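PDB 5HAX: nucleoporin NUP170 from Chaetomium thermophilum, which probably serves as a scaffold nucleoporin of the nuclear pore complex, built from an N-terminal beta-propeller and a C-terminal alpha-helical region. Local coordinates for residues 522-531 with 586-597; 644-652 with 665-676. One frame throughout, in Å; residues are numbered along the deposited sequence.

Contact 1. Residues 522-531 with 586-597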
loop_
_atom_site.group_PDB
_atom_site.type_symbol
_atom_site.label_atom_id
_atom_site.label_comp_id
_atom_site.label_asym_id
_atom_site.label_seq_id
_atom_site.Cartn_x
_atom_site.Cartn_y
_atom_site.Cartn_z
ATOM N N ARG A 522 -9.973 4.012 24.065
ATOM C CA ARG A 522 -9.004 3.820 25.141
ATOM C C ARG A 522 -8.070 2.649 24.855
ATOM O O ARG A 522 -6.862 2.743 25.096
ATOM C CB ARG A 522 -9.730 3.617 26.472
ATOM C CG ARG A 522 -8.812 3.692 27.692
ATOM C CD ARG A 522 -9.594 3.669 29.002
ATOM N NE ARG A 522 -10.540 4.779 29.106
ATOM C CZ ARG A 522 -10.253 5.977 29.610
ATOM N NH1 ARG A 522 -11.190 6.915 29.657
ATOM N NH2 ARG A 522 -9.035 6.243 30.066
ATOM N N VAL A 523 -8.602 1.537 24.338
ATOM C CA VAL A 523 -7.777 0.348 24.130
ATOM C C VAL A 523 -6.685 0.629 23.104
ATOM O O VAL A 523 -5.507 0.325 23.327
ATOM C CB VAL A 523 -8.652 -0.847 23.709
ATOM C CG1 VAL A 523 -7.784 -2.041 23.306
ATOM C CG2 VAL A 523 -9.598 -1.241 24.840
ATOM N N GLU A 524 -7.059 1.207 21.960
ATOM C CA GLU A 524 -6.070 1.511 20.930
ATOM C C GLU A 524 -5.022 2.491 21.443
ATOM O O GLU A 524 -3.835 2.370 21.115
ATOM C CB GLU A 524 -6.761 2.068 19.684
ATOM C CG GLU A 524 -7.588 1.040 18.912
ATOM C CD GLU A 524 -6.738 0.081 18.095
ATOM O OE1 GLU A 524 -5.517 0.314 17.963
ATOM O OE2 GLU A 524 -7.298 -0.908 17.575
ATOM N N THR A 525 -5.436 3.464 22.258
ATOM C CA THR A 525 -4.492 4.444 22.783
ATOM C C THR A 525 -3.508 3.794 23.749
ATOM O O THR A 525 -2.298 4.043 23.680
ATOM C CB THR A 525 -5.239 5.583 23.477
ATOM O OG1 THR A 525 -6.193 6.157 22.575
ATOM C CG2 THR A 525 -4.265 6.663 23.936
ATOM N N ILE A 526 -4.011 2.969 24.670
ATOM C CA ILE A 526 -3.133 2.307 25.628
ATOM C C ILE A 526 -2.241 1.296 24.921
ATOM O O ILE A 526 -1.097 1.069 25.336
ATOM C CB ILE A 526 -3.973 1.648 26.742
ATOM C CG1 ILE A 526 -4.754 2.712 27.526
ATOM C CG2 ILE A 526 -3.092 0.829 27.687
ATOM C CD1 ILE A 526 -3.888 3.714 28.277
ATOM N N ALA A 527 -2.738 0.676 23.848
ATOM C CA ALA A 527 -1.904 -0.231 23.067
ATOM C C ALA A 527 -0.767 0.522 22.386
ATOM O O ALA A 527 0.348 0.000 22.271
ATOM C CB ALA A 527 -2.757 -0.968 22.035
ATOM N N ALA A 528 -1.031 1.747 21.929
ATOM C CA ALA A 528 0.031 2.567 21.356
ATOM C C ALA A 528 1.071 2.927 22.408
ATOM O O ALA A 528 2.276 2.893 22.136
ATOM C CB ALA A 528 -0.560 3.831 20.731
ATOM N N ALA A 529 0.624 3.278 23.617
ATOM C CA ALA A 529 1.559 3.572 24.697
ATOM C C ALA A 529 2.429 2.360 25.004
ATOM O O ALA A 529 3.651 2.476 25.149
ATOM C CB ALA A 529 0.794 4.020 25.943
ATOM N N LEU A 530 1.809 1.182 25.098
ATOM C CA LEU A 530 2.570 -0.043 25.316
ATOM C C LEU A 530 3.607 -0.241 24.218
ATOM O O LEU A 530 4.770 -0.557 24.493
ATOM C CB LEU A 530 1.619 -1.238 25.383
ATOM C CG LEU A 530 2.268 -2.621 25.480
ATOM C CD1 LEU A 530 3.125 -2.722 26.734
ATOM C CD2 LEU A 530 1.203 -3.705 25.458
ATOM N N ALA A 531 3.203 -0.041 22.960
ATOM C CA ALA A 531 4.126 -0.214 21.842
ATOM C C ALA A 531 5.291 0.764 21.934
ATOM O O ALA A 531 6.456 0.370 21.812
ATOM C CB ALA A 531 3.381 -0.043 20.520
ATOM N N SER A 586 -8.878 -2.033 30.293
ATOM C CA SER A 586 -8.359 -1.641 28.991
ATOM C C SER A 586 -6.868 -1.917 28.879
ATOM O O SER A 586 -6.358 -2.081 27.766
ATOM C CB SER A 586 -8.639 -0.159 28.740
ATOM O OG SER A 586 -10.033 0.095 28.744
ATOM N N ARG A 587 -6.168 -1.976 30.013
ATOM C CA ARG A 587 -4.759 -2.350 30.010
ATOM C C ARG A 587 -4.576 -3.783 29.524
ATOM O O ARG A 587 -3.645 -4.076 28.765
ATOM C CB ARG A 587 -4.191 -2.175 31.419
ATOM C CG ARG A 587 -2.681 -2.135 31.505
ATOM C CD ARG A 587 -2.217 -1.906 32.941
ATOM N NE ARG A 587 -2.642 -0.608 33.471
ATOM C CZ ARG A 587 -3.751 -0.398 34.177
ATOM N NH1 ARG A 587 -4.035 0.824 34.609
ATOM N NH2 ARG A 587 -4.582 -1.395 34.453
ATOM N N HIS A 588 -5.462 -4.689 29.945
ATOM C CA HIS A 588 -5.382 -6.077 29.499
ATOM C C HIS A 588 -5.686 -6.198 28.011
ATOM O O HIS A 588 -4.940 -6.844 27.266
ATOM C CB HIS A 588 -6.350 -6.949 30.297
ATOM C CG HIS A 588 -6.600 -8.286 29.671
ATOM N ND1 HIS A 588 -7.554 -8.483 28.695
ATOM C CD2 HIS A 588 -6.007 -9.487 29.865
ATOM C CE1 HIS A 588 -7.543 -9.750 28.321
ATOM N NE2 HIS A 588 -6.614 -10.381 29.016
ATOM N N ASP A 589 -6.798 -5.606 27.567
ATOM C CA ASP A 589 -7.160 -5.677 26.156
ATOM C C ASP A 589 -6.054 -5.098 25.282
ATOM O O ASP A 589 -5.786 -5.607 24.187
ATOM C CB ASP A 589 -8.478 -4.936 25.918
ATOM C CG ASP A 589 -9.612 -5.467 26.780
ATOM O OD1 ASP A 589 -9.613 -6.677 27.092
ATOM O OD2 ASP A 589 -10.502 -4.671 27.148
ATOM N N ALA A 590 -5.390 -4.043 25.763
ATOM C CA ALA A 590 -4.283 -3.454 25.019
ATOM C C ALA A 590 -3.129 -4.438 24.873
ATOM O O ALA A 590 -2.527 -4.544 23.798
ATOM C CB ALA A 590 -3.810 -2.178 25.715
ATOM N N LEU A 591 -2.802 -5.162 25.946
ATOM C CA LEU A 591 -1.736 -6.154 25.867
ATOM C C LEU A 591 -2.105 -7.275 24.906
ATOM O O LEU A 591 -1.268 -7.730 24.117
ATOM C CB LEU A 591 -1.438 -6.717 27.256
ATOM C CG LEU A 591 -0.388 -7.829 27.323
ATOM C CD1 LEU A 591 0.962 -7.323 26.835
ATOM C CD2 LEU A 591 -0.286 -8.376 28.738
ATOM N N ALA A 592 -3.358 -7.732 24.959
ATOM C CA ALA A 592 -3.817 -8.761 24.033
ATOM C C ALA A 592 -3.822 -8.249 22.598
ATOM O O ALA A 592 -3.461 -8.982 21.670
ATOM C CB ALA A 592 -5.212 -9.235 24.435
ATOM N N LEU A 593 -4.231 -6.995 22.398
ATOM C CA LEU A 593 -4.270 -6.433 21.051
ATOM C C LEU A 593 -2.867 -6.323 20.470
ATOM O O LEU A 593 -2.616 -6.754 19.338
ATOM C CB LEU A 593 -4.956 -5.067 21.080
ATOM C CG LEU A 593 -5.235 -4.395 19.733
ATOM C CD1 LEU A 593 -6.122 -5.269 18.857
ATOM C CD2 LEU A 593 -5.875 -3.031 19.956
ATOM N N TYR A 594 -1.934 -5.760 21.241
ATOM C CA TYR A 594 -0.557 -5.634 20.779
ATOM C C TYR A 594 0.046 -6.998 20.464
ATOM O O TYR A 594 0.618 -7.203 19.388
ATOM C CB TYR A 594 0.276 -4.904 21.834
ATOM C CG TYR A 594 1.712 -4.670 21.429
ATOM C CD1 TYR A 594 2.023 -4.124 20.193
ATOM C CD2 TYR A 594 2.757 -4.984 22.288
ATOM C CE1 TYR A 594 3.334 -3.904 19.816
ATOM C CE2 TYR A 594 4.074 -4.768 21.920
ATOM C CZ TYR A 594 4.356 -4.227 20.684
ATOM O OH TYR A 594 5.662 -4.008 20.310
ATOM N N LEU A 595 -0.076 -7.948 21.397
ATOM C CA LEU A 595 0.505 -9.272 21.191
ATOM C C LEU A 595 -0.073 -9.947 19.953
ATOM O O LEU A 595 0.667 -10.545 19.161
ATOM C CB LEU A 595 0.276 -10.146 22.424
ATOM C CG LEU A 595 0.718 -11.608 22.293
ATOM C CD1 LEU A 595 2.205 -11.692 21.986
ATOM C CD2 LEU A 595 0.378 -12.384 23.556
ATOM N N THR A 596 -1.395 -9.874 19.780
ATOM C CA THR A 596 -2.027 -10.486 18.615
ATOM C C THR A 596 -1.440 -9.933 17.325
ATOM O O THR A 596 -1.092 -10.689 16.411
ATOM C CB THR A 596 -3.537 -10.250 18.656
ATOM O OG1 THR A 596 -4.087 -10.871 19.825
ATOM C CG2 THR A 596 -4.212 -10.824 17.408
ATOM N N ARG A 597 -1.315 -8.608 17.239
ATOM C CA ARG A 597 -0.835 -7.984 16.013
ATOM C C ARG A 597 0.625 -8.329 15.741
ATOM O O ARG A 597 1.061 -8.309 14.585
ATOM C CB ARG A 597 -1.040 -6.469 16.095
ATOM C CG ARG A 597 -2.510 -6.068 16.029
ATOM C CD ARG A 597 -2.736 -4.601 16.374
ATOM N NE ARG A 597 -4.118 -4.195 16.113
ATOM C CZ ARG A 597 -4.624 -3.001 16.413
ATOM N NH1 ARG A 597 -3.866 -2.080 16.995
ATOM N NH2 ARG A 597 -5.891 -2.728 16.134
#
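Ala527 and Ala590 meet where the two helices come nearest, their CA atoms 4.5 Å apart. The local axes approach to 8.1 Å and cross at -64°, and two alanines at this point permit so close a passage: Ala590 CB stands 3.6 Å from the backbone N of Ala527 and also touches Ile526 CG2.

Apolar packing spreads from this point in both directions. Val523 is a knob in a hole formed by Ser586, Asp589, Ala590 and Leu593, its CG1 and CG2 both resting on Asp589 CB. Further along, Leu530 directs CD2 between the helices, 3.8 Å from Leu591 CA and equally near Tyr594 CD2. Tyr594 has CG anti to its N (chi1 -178°), which carries the ring alongside Leu530 and Ala531, and Ala531 CA lies over one of its faces near the rim.

The polar part is one salt bridge. Arg597 presents its guanidinium end-on, NH1 to Glu524 OE1 at 3.1 Å and NH2 to Glu524 OE2 at 2.7 Å, each oxygen approached on its syn side. The carboxylate and guanidinium planes are 29° apart, nearly coplanar, and Leu593 CG lies 3.6 Å above the centre of the guanidinium. Lys415 also pairs with Glu524 OE2, and Asp20 with Arg597 NE. A glutamine here, uncharged and with a single acceptor oxygen, would probably weaken the paired grip on Arg597 and leave both it and Lys415 without a countercharge at this point.

The chemistry is thus divided: a close alanine-centred apolar crossing, with a buried ion pair at one side whose charges are shared with Lys415 and Asp20, tying the crossing to neighbouring parts of the fold.

Contact 2. Residues 644-652 with 665-676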
loop_
_atom_site.group_PDB
_atom_site.type_symbol
_atom_site.label_atom_id
_atom_site.label_comp_id
_atom_site.label_asym_id
_atom_site.label_seq_id
_atom_site.Cartn_x
_atom_site.Cartn_y
_atom_site.Cartn_z
ATOM N N SER A 644 6.263 -4.787 39.390
ATOM C CA SER A 644 5.879 -4.206 40.671
ATOM C C SER A 644 4.992 -2.977 40.527
ATOM O O SER A 644 4.226 -2.666 41.448
ATOM C CB SER A 644 7.129 -3.829 41.470
ATOM O OG SER A 644 7.964 -4.957 41.672
ATOM N N THR A 645 5.071 -2.274 39.394
ATOM C CA THR A 645 4.351 -1.020 39.206
ATOM C C THR A 645 3.107 -1.151 38.338
ATOM O O THR A 645 2.250 -0.262 38.380
ATOM C CB THR A 645 5.277 0.030 38.578
ATOM O OG1 THR A 645 5.820 -0.475 37.352
ATOM C CG2 THR A 645 6.414 0.378 39.531
ATOM N N ILE A 646 2.983 -2.223 37.560
ATOM C CA ILE A 646 1.838 -2.418 36.676
ATOM C C ILE A 646 0.775 -3.212 37.421
ATOM O O ILE A 646 1.055 -4.288 37.964
ATOM C CB ILE A 646 2.259 -3.132 35.381
ATOM C CG1 ILE A 646 3.162 -2.217 34.548
ATOM C CG2 ILE A 646 1.033 -3.547 34.568
ATOM C CD1 ILE A 646 3.832 -2.912 33.380
ATOM N N GLN A 647 -0.449 -2.689 37.433
ATOM C CA GLN A 647 -1.548 -3.349 38.125
ATOM C C GLN A 647 -1.871 -4.678 37.455
ATOM O O GLN A 647 -1.954 -4.762 36.226
ATOM C CB GLN A 647 -2.788 -2.454 38.133
ATOM C CG GLN A 647 -2.580 -1.077 38.753
ATOM C CD GLN A 647 -2.101 -0.043 37.750
ATOM O OE1 GLN A 647 -1.449 -0.375 36.759
ATOM N NE2 GLN A 647 -2.432 1.219 38.000
ATOM N N GLY A 648 -2.054 -5.719 38.269
ATOM C CA GLY A 648 -2.469 -7.022 37.806
ATOM C C GLY A 648 -1.341 -8.024 37.658
ATOM O O GLY A 648 -1.590 -9.234 37.728
ATOM N N LEU A 649 -0.110 -7.556 37.447
ATOM C CA LEU A 649 1.017 -8.475 37.306
ATOM C C LEU A 649 1.329 -9.158 38.632
ATOM O O LEU A 649 1.346 -10.391 38.721
ATOM C CB LEU A 649 2.243 -7.727 36.777
ATOM C CG LEU A 649 2.118 -7.109 35.381
ATOM C CD1 LEU A 649 3.449 -6.513 34.955
ATOM C CD2 LEU A 649 1.647 -8.130 34.355
ATOM N N ALA A 650 1.583 -8.371 39.674
ATOM C CA ALA A 650 1.769 -8.937 40.997
ATOM C C ALA A 650 0.438 -9.475 41.523
ATOM O O ALA A 650 -0.631 -8.985 41.149
ATOM C CB ALA A 650 2.325 -7.889 41.956
ATOM N N PRO A 651 0.472 -10.483 42.391
ATOM C CA PRO A 651 -0.772 -11.114 42.840
ATOM C C PRO A 651 -1.511 -10.229 43.828
ATOM O O PRO A 651 -0.886 -9.595 44.692
ATOM C CB PRO A 651 -0.286 -12.410 43.503
ATOM C CG PRO A 651 1.080 -12.082 43.991
ATOM C CD PRO A 651 1.660 -11.108 42.998
ATOM N N PRO A 652 -2.851 -10.154 43.738
ATOM C CA PRO A 652 -3.632 -9.365 44.696
ATOM C C PRO A 652 -3.812 -10.076 46.036
ATOM O O PRO A 652 -2.833 -10.573 46.592
ATOM C CB PRO A 652 -4.975 -9.188 43.987
ATOM C CG PRO A 652 -5.101 -10.396 43.132
ATOM C CD PRO A 652 -3.706 -10.741 42.688
ATOM N N ASN A 665 -10.220 -8.183 40.265
ATOM C CA ASN A 665 -8.761 -8.197 40.243
ATOM C C ASN A 665 -8.218 -9.616 40.161
ATOM O O ASN A 665 -7.103 -9.826 39.669
ATOM C CB ASN A 665 -8.217 -7.490 41.483
ATOM C CG ASN A 665 -8.789 -6.099 41.659
ATOM O OD1 ASN A 665 -8.290 -5.132 41.082
ATOM N ND2 ASN A 665 -9.844 -5.990 42.459
ATOM N N GLN A 666 -8.987 -10.597 40.636
ATOM C CA GLN A 666 -8.571 -11.991 40.537
ATOM C C GLN A 666 -8.479 -12.430 39.081
ATOM O O GLN A 666 -7.438 -12.914 38.626
ATOM C CB GLN A 666 -9.547 -12.883 41.308
ATOM C CG GLN A 666 -9.096 -13.222 42.717
ATOM C CD GLN A 666 -7.891 -14.142 42.733
ATOM O OE1 GLN A 666 -7.636 -14.867 41.769
ATOM N NE2 GLN A 666 -7.141 -14.116 43.826
ATOM N N LYS A 667 -9.573 -12.266 38.332
ATOM C CA LYS A 667 -9.576 -12.675 36.932
ATOM C C LYS A 667 -8.668 -11.789 36.090
ATOM O O LYS A 667 -8.153 -12.234 35.058
ATOM C CB LYS A 667 -11.004 -12.658 36.387
ATOM C CG LYS A 667 -11.958 -13.593 37.124
ATOM C CD LYS A 667 -11.537 -15.052 36.988
ATOM C CE LYS A 667 -12.498 -15.986 37.710
ATOM N NZ LYS A 667 -12.077 -17.413 37.612
ATOM N N GLU A 668 -8.461 -10.540 36.511
ATOM C CA GLU A 668 -7.469 -9.691 35.859
ATOM C C GLU A 668 -6.080 -10.304 35.980
ATOM O O GLU A 668 -5.326 -10.367 35.001
ATOM C CB GLU A 668 -7.505 -8.293 36.481
ATOM C CG GLU A 668 -6.504 -7.288 35.908
ATOM C CD GLU A 668 -6.924 -6.711 34.567
ATOM O OE1 GLU A 668 -8.051 -6.993 34.107
ATOM O OE2 GLU A 668 -6.119 -5.963 33.970
ATOM N N HIS A 669 -5.729 -10.771 37.181
ATOM C CA HIS A 669 -4.441 -11.423 37.388
ATOM C C HIS A 669 -4.339 -12.715 36.583
ATOM O O HIS A 669 -3.301 -12.992 35.970
ATOM C CB HIS A 669 -4.241 -11.699 38.879
ATOM C CG HIS A 669 -2.969 -12.415 39.202
ATOM N ND1 HIS A 669 -1.765 -11.762 39.364
ATOM C CD2 HIS A 669 -2.711 -13.730 39.402
ATOM C CE1 HIS A 669 -0.822 -12.643 39.647
ATOM N NE2 HIS A 669 -1.370 -13.844 39.675
ATOM N N GLN A 670 -5.407 -13.516 36.572
ATOM C CA GLN A 670 -5.393 -14.767 35.819
ATOM C C GLN A 670 -5.266 -14.511 34.323
ATOM O O GLN A 670 -4.513 -15.204 33.629
ATOM C CB GLN A 670 -6.664 -15.567 36.109
ATOM C CG GLN A 670 -6.823 -15.989 37.558
ATOM C CD GLN A 670 -8.210 -16.526 37.855
ATOM O OE1 GLN A 670 -8.824 -17.191 37.018
ATOM N NE2 GLN A 670 -8.715 -16.233 39.048
ATOM N N ALA A 671 -6.003 -13.525 33.807
ATOM C CA ALA A 671 -5.952 -13.222 32.381
ATOM C C ALA A 671 -4.563 -12.746 31.972
ATOM O O ALA A 671 -3.997 -13.219 30.981
ATOM C CB ALA A 671 -7.007 -12.172 32.033
ATOM N N LEU A 672 -3.998 -11.803 32.730
ATOM C CA LEU A 672 -2.657 -11.316 32.428
ATOM C C LEU A 672 -1.631 -12.435 32.529
ATOM O O LEU A 672 -0.698 -12.507 31.721
ATOM C CB LEU A 672 -2.296 -10.168 33.370
ATOM C CG LEU A 672 -3.118 -8.887 33.197
ATOM C CD1 LEU A 672 -2.846 -7.919 34.337
ATOM C CD2 LEU A 672 -2.823 -8.228 31.859
ATOM N N HIS A 673 -1.790 -13.324 33.513
ATOM C CA HIS A 673 -0.876 -14.453 33.646
ATOM C C HIS A 673 -0.940 -15.360 32.427
ATOM O O HIS A 673 0.096 -15.815 31.927
ATOM C CB HIS A 673 -1.201 -15.248 34.910
ATOM C CG HIS A 673 -0.588 -16.613 34.929
ATOM N ND1 HIS A 673 0.714 -16.839 35.320
ATOM C CD2 HIS A 673 -1.095 -17.822 34.591
ATOM C CE1 HIS A 673 0.981 -18.129 35.228
ATOM N NE2 HIS A 673 -0.100 -18.748 34.788
ATOM N N ALA A 674 -2.150 -15.643 31.940
ATOM C CA ALA A 674 -2.296 -16.516 30.780
ATOM C C ALA A 674 -1.623 -15.919 29.551
ATOM O O ALA A 674 -0.984 -16.637 28.774
ATOM C CB ALA A 674 -3.777 -16.777 30.509
ATOM N N LEU A 675 -1.753 -14.603 29.358
ATOM C CA LEU A 675 -1.109 -13.957 28.218
ATOM C C LEU A 675 0.406 -14.086 28.297
ATOM O O LEU A 675 1.067 -14.355 27.287
ATOM C CB LEU A 675 -1.509 -12.484 28.149
ATOM C CG LEU A 675 -2.945 -12.168 27.725
ATOM C CD1 LEU A 675 -3.190 -10.668 27.791
ATOM C CD2 LEU A 675 -3.230 -12.694 26.323
ATOM N N GLN A 676 0.977 -13.899 29.489
ATOM C CA GLN A 676 2.423 -14.008 29.640
ATOM C C GLN A 676 2.905 -15.434 29.410
ATOM O O GLN A 676 4.003 -15.638 28.878
ATOM C CB GLN A 676 2.840 -13.512 31.024
ATOM C CG GLN A 676 2.680 -12.011 31.201
ATOM C CD GLN A 676 3.097 -11.532 32.577
ATOM O OE1 GLN A 676 4.224 -11.077 32.773
ATOM N NE2 GLN A 676 2.184 -11.625 33.537
HETATM O O HOH W 1 -4.270 -4.484 34.570
#
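His669 meets Gly648, Leu649, Pro651 and Pro652, and has more surface buried here than any other residue of the two segments. With CG anti to the backbone N (chi1 178°), its ring is laid against the loop and ND1 comes within 3.0 Å of Gly648 O. This hydrogen bond is bent, with an N-H...O angle of 139°, and its oxygen is tilted from the ring plane. At the ring edge, CE1 lies 3.3 Å from Leu649 O, so two successive carbonyls are turned to the same rim of the imidazole.

Pro652 makes the second large contribution. Its CD approaches the His669 ring in an off-centre CH-pi contact, 4.3 Å from the centroid and 29° off the normal, while its CG reaches Asn665 O one turn earlier in the helix. Pro651 CA adds a contact of 3.5 Å to His669 CE1. The loop therefore bends round the histidine, with two carbonyls at the ring edge, Pro652 CD above the ring off-centre and Pro651 CA approaching obliquely.

Leu649 is the third. Its CD2 touches Gln676 NE2 at 3.6 Å, the two side chains crossing at about a right angle. Just before it, Gly648 CA lies 3.6 Å from Leu672 CD1; a CB at this position would collide with that methyl, and at the positive phi found here it would also press on the carbonyl O of Gln647, which independently calls for glycine.

The loop links helix 622-640 to helix 663-694 and here folds back on the early turns of the latter. Gln676 also touches Leu639 and Glu640 of helix 622-640, Ile646 packs on Phe638 of that helix and on Ile561 of helix 549-562, and Glu668 bonds Ser585 just before helix 586-599.

In the fold
The contacts follow one another along the chain, contact 1 closing before contact 2 opens, and their centres lie 15 Å apart on the same side of the chain's centre. Helix 586-599 connects them directly: His588 NE2 lies 3.5 Å from Ala671 CB of contact 2, and Arg587 packs on Gln647. Helix 622-640 borders both, Leu635 touching Leu530, Leu591 and Tyr594 of contact 1. Contact 1 is buried, whereas contact 2 lies at the surface, its centre about 38 Å from the centre of the chain. Together they trace continuous packing through the alpha-helical region that follows the beta-propeller, joining neighbouring helices of that region.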